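Local coordinates for protein alkaline phosphatase (Thermus thermophilus, PDB 7KWD) that probably hydrolyses phosphate monoesters as a homodimeric alkaline phosphatase that uses zinc and magnesium ions, at residues A[273-287]-A[340-352]. Residues are numbered along the deposited sequence; the frame is centred on the assembly and turned at random.
With ZN (zinc ion), chain F.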
loop_
_atom_site.group_PDB
_atom_site.type_symbol
_atom_site.label_atom_id
_atom_site.label_comp_id
_atom_site.label_asym_id
_atom_site.label_seq_id
_atom_site.Cartn_x
_atom_site.Cartn_y
_atom_site.Cartn_z
ATOM N N ARG A 273 16.161 8.812 1.170
ATOM C CA ARG A 273 16.397 8.355 -0.194
ATOM C C ARG A 273 15.649 7.072 -0.520
ATOM O O ARG A 273 15.741 6.573 -1.655
ATOM C CB ARG A 273 17.901 8.189 -0.448
ATOM C CG ARG A 273 18.696 9.482 -0.101
ATOM C CD ARG A 273 19.944 9.717 -0.963
ATOM N NE ARG A 273 19.552 10.004 -2.345
ATOM C CZ ARG A 273 20.337 9.814 -3.396
ATOM N NH1 ARG A 273 21.573 9.350 -3.243
ATOM N NH2 ARG A 273 19.865 10.089 -4.597
ATOM N N ILE A 274 14.868 6.550 0.428
ATOM C CA ILE A 274 13.849 5.570 0.071
ATOM C C ILE A 274 12.986 6.130 -1.047
ATOM O O ILE A 274 12.769 5.475 -2.071
ATOM C CB ILE A 274 13.001 5.197 1.299
ATOM C CG1 ILE A 274 13.865 4.482 2.349
ATOM C CG2 ILE A 274 11.785 4.384 0.874
ATOM C CD1 ILE A 274 13.171 4.375 3.724
ATOM N N ASP A 275 12.490 7.364 -0.856
ATOM C CA ASP A 275 11.745 8.082 -1.886
ATOM C C ASP A 275 12.500 8.093 -3.209
ATOM O O ASP A 275 11.965 7.695 -4.241
ATOM C CB ASP A 275 11.470 9.510 -1.390
ATOM C CG ASP A 275 10.657 10.323 -2.343
ATOM O OD1 ASP A 275 9.498 9.912 -2.625
ATOM O OD2 ASP A 275 11.163 11.386 -2.784
ATOM N N HIS A 276 13.775 8.478 -3.177
ATOM C CA HIS A 276 14.538 8.631 -4.408
ATOM C C HIS A 276 14.669 7.309 -5.143
ATOM O O HIS A 276 14.505 7.247 -6.363
ATOM C CB HIS A 276 15.925 9.196 -4.102
ATOM C CG HIS A 276 15.877 10.550 -3.478
ATOM N ND1 HIS A 276 16.987 11.175 -2.979
ATOM C CD2 HIS A 276 14.840 11.386 -3.245
ATOM C CE1 HIS A 276 16.652 12.350 -2.478
ATOM N NE2 HIS A 276 15.352 12.504 -2.626
ATOM N N ALA A 277 14.992 6.237 -4.416
ATOM C CA ALA A 277 15.100 4.945 -5.071
ATOM C C ALA A 277 13.771 4.545 -5.666
ATOM O O ALA A 277 13.720 3.943 -6.741
ATOM C CB ALA A 277 15.577 3.882 -4.087
ATOM N N ASN A 278 12.675 4.847 -4.963
ATOM C CA ASN A 278 11.370 4.492 -5.508
ATOM C C ASN A 278 11.082 5.286 -6.763
ATOM O O ASN A 278 10.409 4.775 -7.673
ATOM C CB ASN A 278 10.273 4.708 -4.473
ATOM C CG ASN A 278 10.292 3.632 -3.378
ATOM O OD1 ASN A 278 10.831 2.546 -3.555
ATOM N ND2 ASN A 278 9.710 3.961 -2.241
ATOM N N HIS A 279 11.548 6.549 -6.806
ATOM C CA HIS A 279 11.475 7.352 -8.025
ATOM C C HIS A 279 12.228 6.678 -9.174
ATOM O O HIS A 279 11.717 6.597 -10.298
ATOM C CB HIS A 279 12.054 8.744 -7.775
ATOM C CG HIS A 279 11.107 9.699 -7.128
ATOM N ND1 HIS A 279 9.854 9.959 -7.638
ATOM C CD2 HIS A 279 11.222 10.455 -6.007
ATOM C CE1 HIS A 279 9.249 10.851 -6.878
ATOM N NE2 HIS A 279 10.066 11.180 -5.896
ATOM N N LEU A 280 13.451 6.186 -8.908
ATOM C CA LEU A 280 14.184 5.466 -9.948
ATOM C C LEU A 280 13.501 4.158 -10.373
ATOM O O LEU A 280 13.819 3.630 -11.441
ATOM C CB LEU A 280 15.595 5.113 -9.486
ATOM C CG LEU A 280 16.397 6.213 -8.814
ATOM C CD1 LEU A 280 17.753 5.725 -8.441
ATOM C CD2 LEU A 280 16.497 7.394 -9.722
ATOM N N ASN A 281 12.592 3.625 -9.564
ATOM C CA ASN A 281 12.017 2.289 -9.762
ATOM C C ASN A 281 13.098 1.232 -9.560
ATOM O O ASN A 281 13.157 0.260 -10.311
ATOM C CB ASN A 281 11.385 2.109 -11.136
ATOM C CG ASN A 281 10.014 2.745 -11.265
ATOM O OD1 ASN A 281 9.324 2.452 -12.226
ATOM N ND2 ASN A 281 9.634 3.630 -10.330
ATOM N N ASP A 282 13.971 1.450 -8.586
ATOM C CA ASP A 282 15.092 0.571 -8.284
ATOM C C ASP A 282 14.827 -0.136 -6.951
ATOM O O ASP A 282 15.201 0.341 -5.873
ATOM C CB ASP A 282 16.380 1.368 -8.247
ATOM C CG ASP A 282 17.595 0.502 -7.990
ATOM O OD1 ASP A 282 17.428 -0.683 -7.597
ATOM O OD2 ASP A 282 18.723 1.011 -8.163
ATOM N N ALA A 283 14.221 -1.324 -7.041
ATOM C CA ALA A 283 13.846 -2.057 -5.837
ATOM C C ALA A 283 15.037 -2.393 -4.951
ATOM O O ALA A 283 14.911 -2.444 -3.714
ATOM C CB ALA A 283 13.093 -3.334 -6.241
ATOM N N GLY A 284 16.201 -2.636 -5.554
ATOM C CA GLY A 284 17.364 -2.994 -4.751
ATOM C C GLY A 284 17.904 -1.807 -3.975
ATOM O O GLY A 284 18.365 -1.949 -2.838
ATOM N N ALA A 285 17.871 -0.623 -4.574
ATOM C CA ALA A 285 18.282 0.550 -3.816
ATOM C C ALA A 285 17.285 0.864 -2.688
ATOM O O ALA A 285 17.691 1.182 -1.564
ATOM C CB ALA A 285 18.448 1.750 -4.743
ATOM N N THR A 286 15.990 0.737 -2.964
ATOM C CA THR A 286 14.984 0.937 -1.924
ATOM C C THR A 286 15.216 0.001 -0.754
ATOM O O THR A 286 15.187 0.418 0.410
ATOM C CB THR A 286 13.595 0.710 -2.500
ATOM O OG1 THR A 286 13.397 1.626 -3.574
ATOM C CG2 THR A 286 12.548 0.896 -1.428
ATOM N N LEU A 287 15.459 -1.265 -1.051
ATOM C CA LEU A 287 15.657 -2.253 -0.014
ATOM C C LEU A 287 16.807 -1.868 0.902
ATOM O O LEU A 287 16.676 -1.937 2.124
ATOM C CB LEU A 287 15.919 -3.620 -0.641
ATOM C CG LEU A 287 16.535 -4.666 0.283
ATOM C CD1 LEU A 287 15.510 -5.122 1.311
ATOM C CD2 LEU A 287 17.004 -5.894 -0.521
ATOM N N ASP A 340 14.987 -13.174 -3.710
ATOM C CA ASP A 340 16.324 -13.727 -3.886
ATOM C C ASP A 340 17.114 -12.923 -4.897
ATOM O O ASP A 340 18.298 -12.643 -4.694
ATOM C CB ASP A 340 16.251 -15.173 -4.344
ATOM C CG ASP A 340 15.541 -16.066 -3.368
ATOM O OD1 ASP A 340 15.570 -15.774 -2.149
ATOM O OD2 ASP A 340 14.960 -17.063 -3.836
ATOM N N LEU A 341 16.467 -12.518 -5.983
ATOM C CA LEU A 341 17.144 -11.848 -7.093
ATOM C C LEU A 341 17.642 -10.449 -6.736
ATOM O O LEU A 341 18.355 -9.837 -7.539
ATOM C CB LEU A 341 16.180 -11.780 -8.280
ATOM C CG LEU A 341 16.211 -12.766 -9.443
ATOM C CD1 LEU A 341 17.193 -13.872 -9.209
ATOM C CD2 LEU A 341 14.852 -13.321 -9.778
ATOM N N LEU A 342 17.303 -9.933 -5.556
ATOM C CA LEU A 342 17.882 -8.678 -5.106
ATOM C C LEU A 342 19.248 -8.867 -4.491
ATOM O O LEU A 342 20.037 -7.909 -4.458
ATOM C CB LEU A 342 16.959 -7.991 -4.090
ATOM C CG LEU A 342 15.588 -7.582 -4.609
ATOM C CD1 LEU A 342 14.887 -6.600 -3.655
ATOM C CD2 LEU A 342 15.668 -6.933 -5.982
ATOM N N GLU A 343 19.547 -10.061 -3.970
ATOM C CA GLU A 343 20.803 -10.224 -3.247
ATOM C C GLU A 343 22.023 -10.013 -4.145
ATOM O O GLU A 343 23.046 -9.530 -3.627
ATOM C CB GLU A 343 20.864 -11.612 -2.583
ATOM C CG GLU A 343 22.102 -11.794 -1.667
ATOM C CD GLU A 343 22.053 -13.084 -0.801
ATOM O OE1 GLU A 343 22.760 -13.161 0.229
ATOM O OE2 GLU A 343 21.307 -14.020 -1.153
ATOM N N PRO A 344 21.999 -10.344 -5.442
ATOM C CA PRO A 344 23.170 -10.074 -6.296
ATOM C C PRO A 344 23.410 -8.614 -6.594
ATOM O O PRO A 344 24.512 -8.294 -7.066
ATOM C CB PRO A 344 22.847 -10.836 -7.601
ATOM C CG PRO A 344 21.912 -11.963 -7.141
ATOM C CD PRO A 344 21.048 -11.271 -6.097
ATOM N N GLN A 345 22.434 -7.725 -6.371
ATOM C CA GLN A 345 22.615 -6.323 -6.745
ATOM C C GLN A 345 23.734 -5.685 -5.933
ATOM O O GLN A 345 23.935 -5.993 -4.760
ATOM C CB GLN A 345 21.311 -5.556 -6.577
ATOM C CG GLN A 345 20.260 -6.055 -7.529
ATOM C CD GLN A 345 19.135 -5.094 -7.692
ATOM O OE1 GLN A 345 19.184 -3.998 -7.173
ATOM N NE2 GLN A 345 18.117 -5.489 -8.440
ATOM N N ARG A 346 24.507 -4.821 -6.600
ATOM C CA ARG A 346 25.688 -4.216 -6.010
ATOM C C ARG A 346 25.755 -2.705 -6.230
ATOM O O ARG A 346 26.694 -2.066 -5.728
ATOM C CB ARG A 346 26.978 -4.861 -6.568
ATOM C CG ARG A 346 27.208 -6.324 -6.172
ATOM C CD ARG A 346 27.622 -6.460 -4.714
ATOM N NE ARG A 346 27.756 -7.860 -4.350
ATOM C CZ ARG A 346 26.755 -8.635 -3.951
ATOM N NH1 ARG A 346 25.520 -8.149 -3.841
ATOM N NH2 ARG A 346 26.993 -9.897 -3.638
ATOM N N ALA A 347 24.807 -2.113 -6.958
ATOM C CA ALA A 347 24.791 -0.660 -7.106
ATOM C C ALA A 347 23.395 -0.211 -7.540
ATOM O O ALA A 347 22.571 -1.005 -8.007
ATOM C CB ALA A 347 25.848 -0.185 -8.123
ATOM N N SER A 348 23.141 1.079 -7.355
ATOM C CA SER A 348 21.890 1.684 -7.778
ATOM C C SER A 348 21.943 2.108 -9.244
ATOM O O SER A 348 23.008 2.250 -9.835
ATOM C CB SER A 348 21.611 2.921 -6.928
ATOM O OG SER A 348 22.622 3.909 -7.160
ATOM N N PHE A 349 20.763 2.357 -9.817
ATOM C CA PHE A 349 20.677 2.976 -11.137
ATOM C C PHE A 349 21.441 4.300 -11.189
ATOM O O PHE A 349 21.972 4.669 -12.238
ATOM C CB PHE A 349 19.209 3.217 -11.498
ATOM C CG PHE A 349 18.438 1.973 -11.900
ATOM C CD1 PHE A 349 19.083 0.848 -12.382
ATOM C CD2 PHE A 349 17.050 1.951 -11.818
ATOM C CE1 PHE A 349 18.359 -0.262 -12.771
ATOM C CE2 PHE A 349 16.334 0.843 -12.193
ATOM C CZ PHE A 349 16.989 -0.264 -12.681
ATOM N N GLU A 350 21.461 5.041 -10.082
ATOM C CA GLU A 350 22.123 6.343 -10.040
ATOM C C GLU A 350 23.616 6.190 -10.212
ATOM O O GLU A 350 24.262 6.983 -10.910
ATOM C CB GLU A 350 21.803 7.034 -8.713
ATOM C CG GLU A 350 22.661 8.249 -8.379
ATOM C CD GLU A 350 22.262 8.889 -7.042
ATOM O OE1 GLU A 350 22.964 8.663 -6.031
ATOM O OE2 GLU A 350 21.239 9.606 -7.001
ATOM N N HIS A 351 24.177 5.169 -9.576
ATOM C CA HIS A 351 25.608 4.919 -9.696
ATOM C C HIS A 351 25.940 4.349 -11.062
ATOM O O HIS A 351 26.877 4.811 -11.720
ATOM C CB HIS A 351 26.022 3.990 -8.585
ATOM C CG HIS A 351 27.471 3.675 -8.559
ATOM N ND1 HIS A 351 28.383 4.450 -7.883
ATOM C CD2 HIS A 351 28.165 2.646 -9.096
ATOM C CE1 HIS A 351 29.577 3.906 -7.998
ATOM N NE2 HIS A 351 29.471 2.807 -8.724
ATOM N N MET A 352 25.140 3.391 -11.532
ATOM C CA MET A 352 25.280 2.908 -12.898
ATOM C C MET A 352 25.314 4.069 -13.881
ATOM O O MET A 352 26.231 4.174 -14.695
ATOM C CB MET A 352 24.145 1.937 -13.231
ATOM C CG MET A 352 24.246 0.606 -12.441
ATOM S SD MET A 352 22.777 -0.477 -12.533
ATOM C CE MET A 352 22.791 -0.783 -14.355
HETATM ZN ZN ZN F . 9.788 12.224 -3.954
HETATM O O HOH W 1 16.411 -2.873 -8.742
#
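R273 meets E350 in an end-on salt bridge, a compact example of how charged groups can tie a metal-bearing helix to a distant part of the chain. The guanidinium and carboxylate lie nearly coplanar, 23° apart: R273 NH2 reaches E350 OE2 at 2.8 Å in an almost straight bond, and NH1 gives a longer one to OE1 on its syn lone pair. H276 ND1 accepts from R273 NE at 2.9 Å, in the guanidinium plane, which, with the two bonds to E350, holds the group in its orientation. Replacing the arginine by an alanine removes all these donors, and E350 would probably be left without its cationic mate and the H276 ring freer to turn.

A second polar cluster centres on D282, the N-cap of helix 283-306, placed just after a Schellman motif in which N281 closes helix 273-280. With CG anti to the backbone N (chi1 -178°), the carboxylate serves both segments: D282 OD1 accepts from A285 N at 3.1 Å, while D282 OD2 takes the N-H of F349 N at 3.0 Å, nearly along its C-O bond. K373 adds a salt bridge to OD2 and is also a polar partner of Q345, whose NE2 donates to a water that donates to D282 OD1.

Packing contacts flank these bonds. The apolar ones pair L280 CB with F349 CD2 and, further along, L287 CD2 with L342 CD1 at 3.8 Å. Among the oxygens, the D282 carboxylate sits over one face of the F349 ring, near the rim, L280 O comes to the ring edge, and Q345 OE1 lies 3.2 Å from G284 CA, where a CB would collide.

D275 and H279 of helix 273-280 bind a zinc ion together with H433. The contact thus joins a zinc-binding helix to the start of helix 349-356, with the buried R273 and D282 each met by an opposite charge and apolar packing beside them.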